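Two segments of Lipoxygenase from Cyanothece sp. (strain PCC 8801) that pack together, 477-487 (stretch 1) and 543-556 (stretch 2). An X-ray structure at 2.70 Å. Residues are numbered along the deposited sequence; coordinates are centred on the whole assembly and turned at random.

Stretch 1 477-487: AIADEWVEIRR
Stretch 2 (543-556) NSNQPSATDIDNLK

A single buried tryptophan organises this contact: Trp482, near the start of a helix, lies against a loop and the helix that follows it, with an arginine one turn later reaching Asn543 and Asn545 of the loop. The two stretches bury 658 Å² between them.

In stretch 1, helix 477-480 breaks at Glu481 (phi/psi -120/43), and helical geometry resumes through 482-487. Stretch 2 is irregular from Asn543 to Ser548, then helical over 549-556. Ser548 (chi1 p) caps this helix, its OG accepting a weak bond from Asp551 N at 3.3 Å. The axes of helices 482-487 and 549-556 approach no closer than 12.2 Å, at 63° between their directions, and side chains fill the space between, Ile485 meeting Leu555. The loop comes nearer and runs counter to stretch 1: CA atoms pair Ala479 with Pro547 at 6.1 Å, Val483 with Asn545 at 5.2 Å and Arg486 with Asn543 at 6.1 Å.

Trp482 points toward stretch 2 with chi1 t and chi2 -99°. Pro547 CB sits 3.6 Å from the centroid of its six-membered ring, 11° off the normal, a CH-pi contact over the face; Pro547 CG also meets Ala479 CB at 3.7 Å. Near the ring plane, Ser544 O lies 3.2 Å from Trp482 CD1. Trp482 CZ3 touches Ile552 CD1 at 3.5 Å (Ile552 m, m) and Leu555 CD2 at 3.8 Å, so one side chain contacts both loop and helix. Leu555 (t, p) bridges onward, its CD2 3.7 Å from Ile485 CD1 (Ile485 m, m).

Arg486 is extended, chi1 to chi3 all t. Its NH1 donates a weak hydrogen bond to Asn545 OD1 at 3.1 Å, near the guanidinium plane; Asn545 (chi1 m) points away at CB, yet its end comes nearer. Asn543 O lies over the guanidinium face, 3.1 Å from Arg486 CZ; the N-H bonds lie in the guanidinium plane, so NH1 and NH2 meet this oxygen at poor angles and no hydrogen bond forms.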

ATOM      1  N   ALA A 477      26.571   5.415 -13.127  1.00 64.30           N
ATOM      2  CA  ALA A 477      25.302   5.449 -13.845  1.00 59.76           C
ATOM      3  C   ALA A 477      24.258   6.280 -13.097  1.00 57.59           C
ATOM      4  O   ALA A 477      23.481   7.013 -13.711  1.00 51.98           O
ATOM      5  CB  ALA A 477      24.792   4.043 -14.079  1.00 52.62           C
ATOM      6  N   ILE A 478      24.248   6.164 -11.772  1.00 60.58           N
ATOM      7  CA  ILE A 478      23.326   6.934 -10.944  1.00 60.85           C
ATOM      8  C   ILE A 478      23.563   8.433 -11.119  1.00 62.72           C
ATOM      9  O   ILE A 478      22.614   9.213 -11.213  1.00 63.65           O
ATOM     10  CB  ILE A 478      23.454   6.561  -9.450  1.00 61.51           C
ATOM     11  CG1 ILE A 478      22.899   5.159  -9.200  1.00 59.72           C
ATOM     12  CG2 ILE A 478      22.718   7.564  -8.572  1.00 61.93           C
ATOM     13  CD1 ILE A 478      22.931   4.743  -7.749  1.00 60.83           C
ATOM     14  N   ALA A 479      24.832   8.830 -11.183  1.00 63.97           N
ATOM     15  CA  ALA A 479      25.181  10.238 -11.380  1.00 61.18           C
ATOM     16  C   ALA A 479      24.913  10.711 -12.811  1.00 63.95           C
ATOM     17  O   ALA A 479      24.424  11.820 -13.020  1.00 68.35           O
ATOM     18  CB  ALA A 479      26.638  10.474 -11.019  1.00 57.64           C
ATOM     19  N   ASP A 480      25.235   9.866 -13.787  1.00 64.24           N
ATOM     20  CA  ASP A 480      25.077  10.205 -15.202  1.00 62.36           C
ATOM     21  C   ASP A 480      23.633  10.537 -15.576  1.00 61.16           C
ATOM     22  O   ASP A 480      23.385  11.353 -16.463  1.00 64.23           O
ATOM     23  CB  ASP A 480      25.579   9.060 -16.089  1.00 62.30           C
ATOM     24  CG  ASP A 480      27.092   8.996 -16.167  1.00 63.84           C
ATOM     25  OD1 ASP A 480      27.754   9.920 -15.650  1.00 60.27           O
ATOM     26  OD2 ASP A 480      27.618   8.027 -16.757  1.00 67.07           O
ATOM     27  N   GLU A 481      22.686   9.896 -14.903  1.00 60.84           N
ATOM     28  CA  GLU A 481      21.275  10.109 -15.193  1.00 62.46           C
ATOM     29  C   GLU A 481      20.550  10.645 -13.967  1.00 59.86           C
ATOM     30  O   GLU A 481      19.434  10.228 -13.651  1.00 58.55           O
ATOM     31  CB  GLU A 481      20.626   8.811 -15.680  1.00 68.77           C
ATOM     32  CG  GLU A 481      21.147   8.325 -17.028  1.00 74.63           C
ATOM     33  CD  GLU A 481      20.737   9.229 -18.187  1.00 82.08           C
ATOM     34  OE1 GLU A 481      19.993  10.213 -17.961  1.00 81.74           O
ATOM     35  OE2 GLU A 481      21.161   8.949 -19.331  1.00 86.13           O
ATOM     36  N   TRP A 482      21.201  11.583 -13.288  1.00 59.14           N
ATOM     37  CA  TRP A 482      20.675  12.172 -12.065  1.00 57.17           C
ATOM     38  C   TRP A 482      19.444  13.037 -12.338  1.00 55.56           C
ATOM     39  O   TRP A 482      18.617  13.267 -11.447  1.00 57.08           O
ATOM     40  CB  TRP A 482      21.765  12.996 -11.377  1.00 58.62           C
ATOM     41  CG  TRP A 482      21.338  13.589 -10.082  1.00 57.36           C
ATOM     42  CD1 TRP A 482      20.916  14.871  -9.864  1.00 55.81           C
ATOM     43  CD2 TRP A 482      21.287  12.927  -8.816  1.00 56.43           C
ATOM     44  NE1 TRP A 482      20.604  15.044  -8.540  1.00 56.51           N
ATOM     45  CE2 TRP A 482      20.823  13.867  -7.874  1.00 56.09           C
ATOM     46  CE3 TRP A 482      21.585  11.629  -8.386  1.00 58.66           C
ATOM     47  CZ2 TRP A 482      20.650  13.551  -6.527  1.00 56.95           C
ATOM     48  CZ3 TRP A 482      21.410  11.317  -7.048  1.00 60.01           C
ATOM     49  CH2 TRP A 482      20.951  12.275  -6.134  1.00 58.17           C
ATOM     50  N   VAL A 483      19.329  13.506 -13.577  1.00 52.65           N
ATOM     51  CA  VAL A 483      18.186  14.305 -14.005  1.00 56.43           C
ATOM     52  C   VAL A 483      16.877  13.577 -13.710  1.00 55.68           C
ATOM     53  O   VAL A 483      15.882  14.191 -13.303  1.00 57.93           O
ATOM     54  CB  VAL A 483      18.281  14.642 -15.506  1.00 57.86           C
ATOM     55  CG1 VAL A 483      16.963  15.203 -16.025  1.00 55.03           C
ATOM     56  CG2 VAL A 483      19.419  15.621 -15.749  1.00 60.22           C
ATOM     57  N   GLU A 484      16.895  12.262 -13.895  1.00 52.44           N
ATOM     58  CA  GLU A 484      15.742  11.430 -13.575  1.00 49.77           C
ATOM     59  C   GLU A 484      15.417  11.533 -12.088  1.00 45.19           C
ATOM     60  O   GLU A 484      14.252  11.644 -11.710  1.00 41.88           O
ATOM     61  CB  GLU A 484      15.994   9.968 -13.974  1.00 48.42           C
ATOM     62  CG  GLU A 484      16.069   9.748 -15.479  1.00 51.04           C
ATOM     63  CD  GLU A 484      15.917   8.286 -15.877  1.00 56.87           C
ATOM     64  OE1 GLU A 484      15.904   7.418 -14.978  1.00 60.80           O
ATOM     65  OE2 GLU A 484      15.810   8.005 -17.092  1.00 54.41           O
ATOM     66  N   ILE A 485      16.447  11.513 -11.248  1.00 44.72           N
ATOM     67  CA  ILE A 485      16.245  11.668  -9.809  1.00 48.24           C
ATOM     68  C   ILE A 485      15.627  13.024  -9.493  1.00 50.30           C
ATOM     69  O   ILE A 485      14.769  13.131  -8.613  1.00 50.14           O
ATOM     70  CB  ILE A 485      17.557  11.517  -9.021  1.00 47.29           C
ATOM     71  CG1 ILE A 485      18.185  10.147  -9.298  1.00 50.13           C
ATOM     72  CG2 ILE A 485      17.306  11.718  -7.533  1.00 33.82           C
ATOM     73  CD1 ILE A 485      17.261   8.972  -9.023  1.00 47.15           C
ATOM     74  N   ARG A 486      16.045  14.055 -10.220  1.00 49.15           N
ATOM     75  CA  ARG A 486      15.469  15.376 -10.002  1.00 48.59           C
ATOM     76  C   ARG A 486      13.991  15.416 -10.381  1.00 49.26           C
ATOM     77  O   ARG A 486      13.175  15.943  -9.629  1.00 51.73           O
ATOM     78  CB  ARG A 486      16.229  16.451 -10.780  1.00 53.37           C
ATOM     79  CG  ARG A 486      15.713  17.856 -10.495  1.00 53.87           C
ATOM     80  CD  ARG A 486      16.541  18.944 -11.158  1.00 59.11           C
ATOM     81  NE  ARG A 486      16.063  20.268 -10.764  1.00 62.54           N
ATOM     82  CZ  ARG A 486      16.696  21.407 -11.021  1.00 64.65           C
ATOM     83  NH1 ARG A 486      17.848  21.402 -11.679  1.00 63.29           N
ATOM     84  NH2 ARG A 486      16.174  22.555 -10.617  1.00 69.03           N
ATOM     85  N   ARG A 487      13.645  14.868 -11.543  1.00 45.62           N
ATOM     86  CA  ARG A 487      12.248  14.845 -11.981  1.00 48.87           C
ATOM     87  C   ARG A 487      11.385  14.039 -11.015  1.00 52.31           C
ATOM     88  O   ARG A 487      10.239  14.400 -10.731  1.00 56.59           O
ATOM     89  CB  ARG A 487      12.137  14.277 -13.395  1.00 50.83           C
ATOM     90  CG  ARG A 487      12.788  15.160 -14.441  1.00 59.39           C
ATOM     91  CD  ARG A 487      12.158  16.547 -14.452  1.00 64.67           C
ATOM     92  NE  ARG A 487      12.931  17.485 -15.256  1.00 72.95           N
ATOM     93  CZ  ARG A 487      13.860  18.297 -14.763  1.00 79.94           C
ATOM     94  NH1 ARG A 487      14.123  18.289 -13.464  1.00 81.65           N
ATOM     95  NH2 ARG A 487      14.522  19.119 -15.566  1.00 82.98           N
ATOM     96  N   ASN A 543      17.588  19.280  -6.076  1.00 58.52           N
ATOM     97  CA  ASN A 543      17.128  20.380  -6.914  1.00 60.27           C
ATOM     98  C   ASN A 543      18.211  20.787  -7.901  1.00 63.90           C
ATOM     99  O   ASN A 543      18.214  21.908  -8.404  1.00 67.61           O
ATOM    100  CB  ASN A 543      16.710  21.583  -6.064  1.00 56.45           C
ATOM    101  CG  ASN A 543      15.246  21.527  -5.645  1.00 52.51           C
ATOM    102  OD1 ASN A 543      14.929  21.570  -4.454  1.00 47.95           O
ATOM    103  ND2 ASN A 543      14.345  21.433  -6.628  1.00 50.22           N
ATOM    104  N   SER A 544      19.136  19.868  -8.157  1.00 62.40           N
ATOM    105  CA  SER A 544      20.221  20.102  -9.102  1.00 62.48           C
ATOM    106  C   SER A 544      20.321  18.959 -10.112  1.00 67.83           C
ATOM    107  O   SER A 544      19.776  17.873  -9.896  1.00 67.86           O
ATOM    108  CB  SER A 544      21.547  20.285  -8.361  1.00 62.88           C
ATOM    109  OG  SER A 544      21.589  19.495  -7.186  1.00 63.92           O
ATOM    110  N   ASN A 545      21.016  19.214 -11.215  1.00 68.70           N
ATOM    111  CA  ASN A 545      21.114  18.246 -12.300  1.00 65.35           C
ATOM    112  C   ASN A 545      22.314  17.320 -12.141  1.00 62.91           C
ATOM    113  O   ASN A 545      22.586  16.485 -13.005  1.00 63.07           O
ATOM    114  CB  ASN A 545      21.181  18.971 -13.645  1.00 66.77           C
ATOM    115  CG  ASN A 545      19.887  19.692 -13.983  1.00 66.62           C
ATOM    116  OD1 ASN A 545      18.795  19.236 -13.635  1.00 62.58           O
ATOM    117  ND2 ASN A 545      20.005  20.830 -14.659  1.00 69.67           N
ATOM    118  N   GLN A 546      23.031  17.483 -11.034  1.00 61.13           N
ATOM    119  CA  GLN A 546      24.124  16.587 -10.671  1.00 55.36           C
ATOM    120  C   GLN A 546      24.082  16.322  -9.173  1.00 54.11           C
ATOM    121  O   GLN A 546      23.662  17.178  -8.395  1.00 51.06           O
ATOM    122  CB  GLN A 546      25.476  17.174 -11.075  1.00 53.64           C
ATOM    123  CG  GLN A 546      25.746  17.143 -12.565  1.00 55.45           C
ATOM    124  CD  GLN A 546      26.202  18.489 -13.100  1.00 59.54           C
ATOM    125  OE1 GLN A 546      25.650  19.533 -12.740  1.00 64.08           O
ATOM    126  NE2 GLN A 546      27.218  18.473 -13.959  1.00 59.40           N
ATOM    127  N   PRO A 547      24.502  15.120  -8.759  1.00 58.66           N
ATOM    128  CA  PRO A 547      24.417  14.771  -7.340  1.00 56.73           C
ATOM    129  C   PRO A 547      25.460  15.477  -6.478  1.00 59.88           C
ATOM    130  O   PRO A 547      26.406  16.075  -6.991  1.00 59.52           O
ATOM    131  CB  PRO A 547      24.660  13.262  -7.345  1.00 53.70           C
ATOM    132  CG  PRO A 547      25.528  13.041  -8.542  1.00 53.79           C
ATOM    133  CD  PRO A 547      25.029  14.009  -9.572  1.00 56.60           C
ATOM    134  N   SER A 548      25.256  15.402  -5.167  1.00 60.05           N
ATOM    135  CA  SER A 548      26.240  15.818  -4.180  1.00 56.20           C
ATOM    136  C   SER A 548      26.134  14.860  -2.999  1.00 56.53           C
ATOM    137  O   SER A 548      25.215  14.038  -2.955  1.00 51.95           O
ATOM    138  CB  SER A 548      26.008  17.264  -3.734  1.00 48.49           C
ATOM    139  OG  SER A 548      24.818  17.386  -2.970  1.00 44.15           O
ATOM    140  N   ALA A 549      27.063  14.958  -2.052  1.00 56.56           N
ATOM    141  CA  ALA A 549      27.021  14.117  -0.857  1.00 58.13           C
ATOM    142  C   ALA A 549      25.649  14.195  -0.186  1.00 60.26           C
ATOM    143  O   ALA A 549      25.026  13.170   0.125  1.00 63.49           O
ATOM    144  CB  ALA A 549      28.115  14.521   0.115  1.00 56.79           C
ATOM    145  N   THR A 550      25.179  15.422   0.007  1.00 58.98           N
ATOM    146  CA  THR A 550      23.864  15.674   0.580  1.00 59.46           C
ATOM    147  C   THR A 550      22.748  15.017  -0.223  1.00 59.40           C
ATOM    148  O   THR A 550      21.941  14.271   0.325  1.00 59.69           O
ATOM    149  CB  THR A 550      23.582  17.184   0.679  1.00 54.65           C
ATOM    150  OG1 THR A 550      24.446  17.760   1.664  1.00 58.16           O
ATOM    151  CG2 THR A 550      22.135  17.437   1.075  1.00 47.00           C
ATOM    152  N   ASP A 551      22.710  15.299  -1.522  1.00 60.17           N
ATOM    153  CA  ASP A 551      21.645  14.800  -2.386  1.00 58.37           C
ATOM    154  C   ASP A 551      21.635  13.273  -2.447  1.00 56.13           C
ATOM    155  O   ASP A 551      20.574  12.649  -2.380  1.00 55.59           O
ATOM    156  CB  ASP A 551      21.783  15.387  -3.794  1.00 59.73           C
ATOM    157  CG  ASP A 551      21.440  16.866  -3.849  1.00 64.82           C
ATOM    158  OD1 ASP A 551      20.676  17.337  -2.976  1.00 61.40           O
ATOM    159  OD2 ASP A 551      21.932  17.558  -4.766  1.00 70.51           O
ATOM    160  N   ILE A 552      22.821  12.685  -2.571  1.00 55.83           N
ATOM    161  CA  ILE A 552      22.963  11.237  -2.598  1.00 54.56           C
ATOM    162  C   ILE A 552      22.456  10.631  -1.293  1.00 56.62           C
ATOM    163  O   ILE A 552      21.708   9.656  -1.313  1.00 55.22           O
ATOM    164  CB  ILE A 552      24.428  10.812  -2.837  1.00 53.92           C
ATOM    165  CG1 ILE A 552      24.869  11.155  -4.265  1.00 53.28           C
ATOM    166  CG2 ILE A 552      24.602   9.325  -2.598  1.00 49.74           C
ATOM    167  CD1 ILE A 552      24.290  10.237  -5.325  1.00 52.12           C
ATOM    168  N   ASP A 553      22.847  11.215  -0.162  1.00 58.93           N
ATOM    169  CA  ASP A 553      22.379  10.730   1.135  1.00 59.04           C
ATOM    170  C   ASP A 553      20.862  10.837   1.256  1.00 54.65           C
ATOM    171  O   ASP A 553      20.205   9.936   1.786  1.00 55.21           O
ATOM    172  CB  ASP A 553      23.054  11.494   2.272  1.00 67.84           C
ATOM    173  CG  ASP A 553      24.519  11.141   2.417  1.00 81.76           C
ATOM    174  OD1 ASP A 553      24.913  10.043   1.963  1.00 87.75           O
ATOM    175  OD2 ASP A 553      25.274  11.959   2.986  1.00 86.76           O
ATOM    176  N   ASN A 554      20.316  11.943   0.762  1.00 51.90           N
ATOM    177  CA  ASN A 554      18.873  12.129   0.681  1.00 52.74           C
ATOM    178  C   ASN A 554      18.201  10.986  -0.065  1.00 52.57           C
ATOM    179  O   ASN A 554      17.234  10.393   0.420  1.00 53.53           O
ATOM    180  CB  ASN A 554      18.541  13.455  -0.007  1.00 54.17           C
ATOM    181  CG  ASN A 554      18.550  14.630   0.945  1.00 52.50           C
ATOM    182  OD1 ASN A 554      18.750  14.472   2.150  1.00 52.10           O
ATOM    183  ND2 ASN A 554      18.338  15.825   0.405  1.00 54.49           N
ATOM    184  N   LEU A 555      18.726  10.685  -1.250  1.00 53.66           N
ATOM    185  CA  LEU A 555      18.183   9.621  -2.081  1.00 54.54           C
ATOM    186  C   LEU A 555      18.276   8.265  -1.387  1.00 58.96           C
ATOM    187  O   LEU A 555      17.318   7.497  -1.399  1.00 60.59           O
ATOM    188  CB  LEU A 555      18.902   9.576  -3.428  1.00 54.41           C
ATOM    189  CG  LEU A 555      18.258   8.649  -4.460  1.00 53.86           C
ATOM    190  CD1 LEU A 555      16.792   9.026  -4.659  1.00 49.80           C
ATOM    191  CD2 LEU A 555      19.018   8.700  -5.777  1.00 54.23           C
ATOM    192  N   LYS A 556      19.425   7.981  -0.782  1.00 58.52           N
ATOM    193  CA  LYS A 556      19.620   6.741  -0.035  1.00 53.90           C
ATOM    194  C   LYS A 556      18.580   6.598   1.073  1.00 55.07           C
ATOM    195  O   LYS A 556      18.025   5.515   1.279  1.00 60.38           O
ATOM    196  CB  LYS A 556      21.032   6.688   0.557  1.00 49.25           C
ATOM    197  CG  LYS A 556      22.137   6.601  -0.479  1.00 47.12           C
ATOM    198  CD  LYS A 556      23.424   7.214   0.040  0.36 51.73           C
ATOM    199  CE  LYS A 556      24.238   6.222   0.840  1.00 55.08           C
ATOM    200  NZ  LYS A 556      24.992   5.296  -0.040  1.00 56.13           N
TER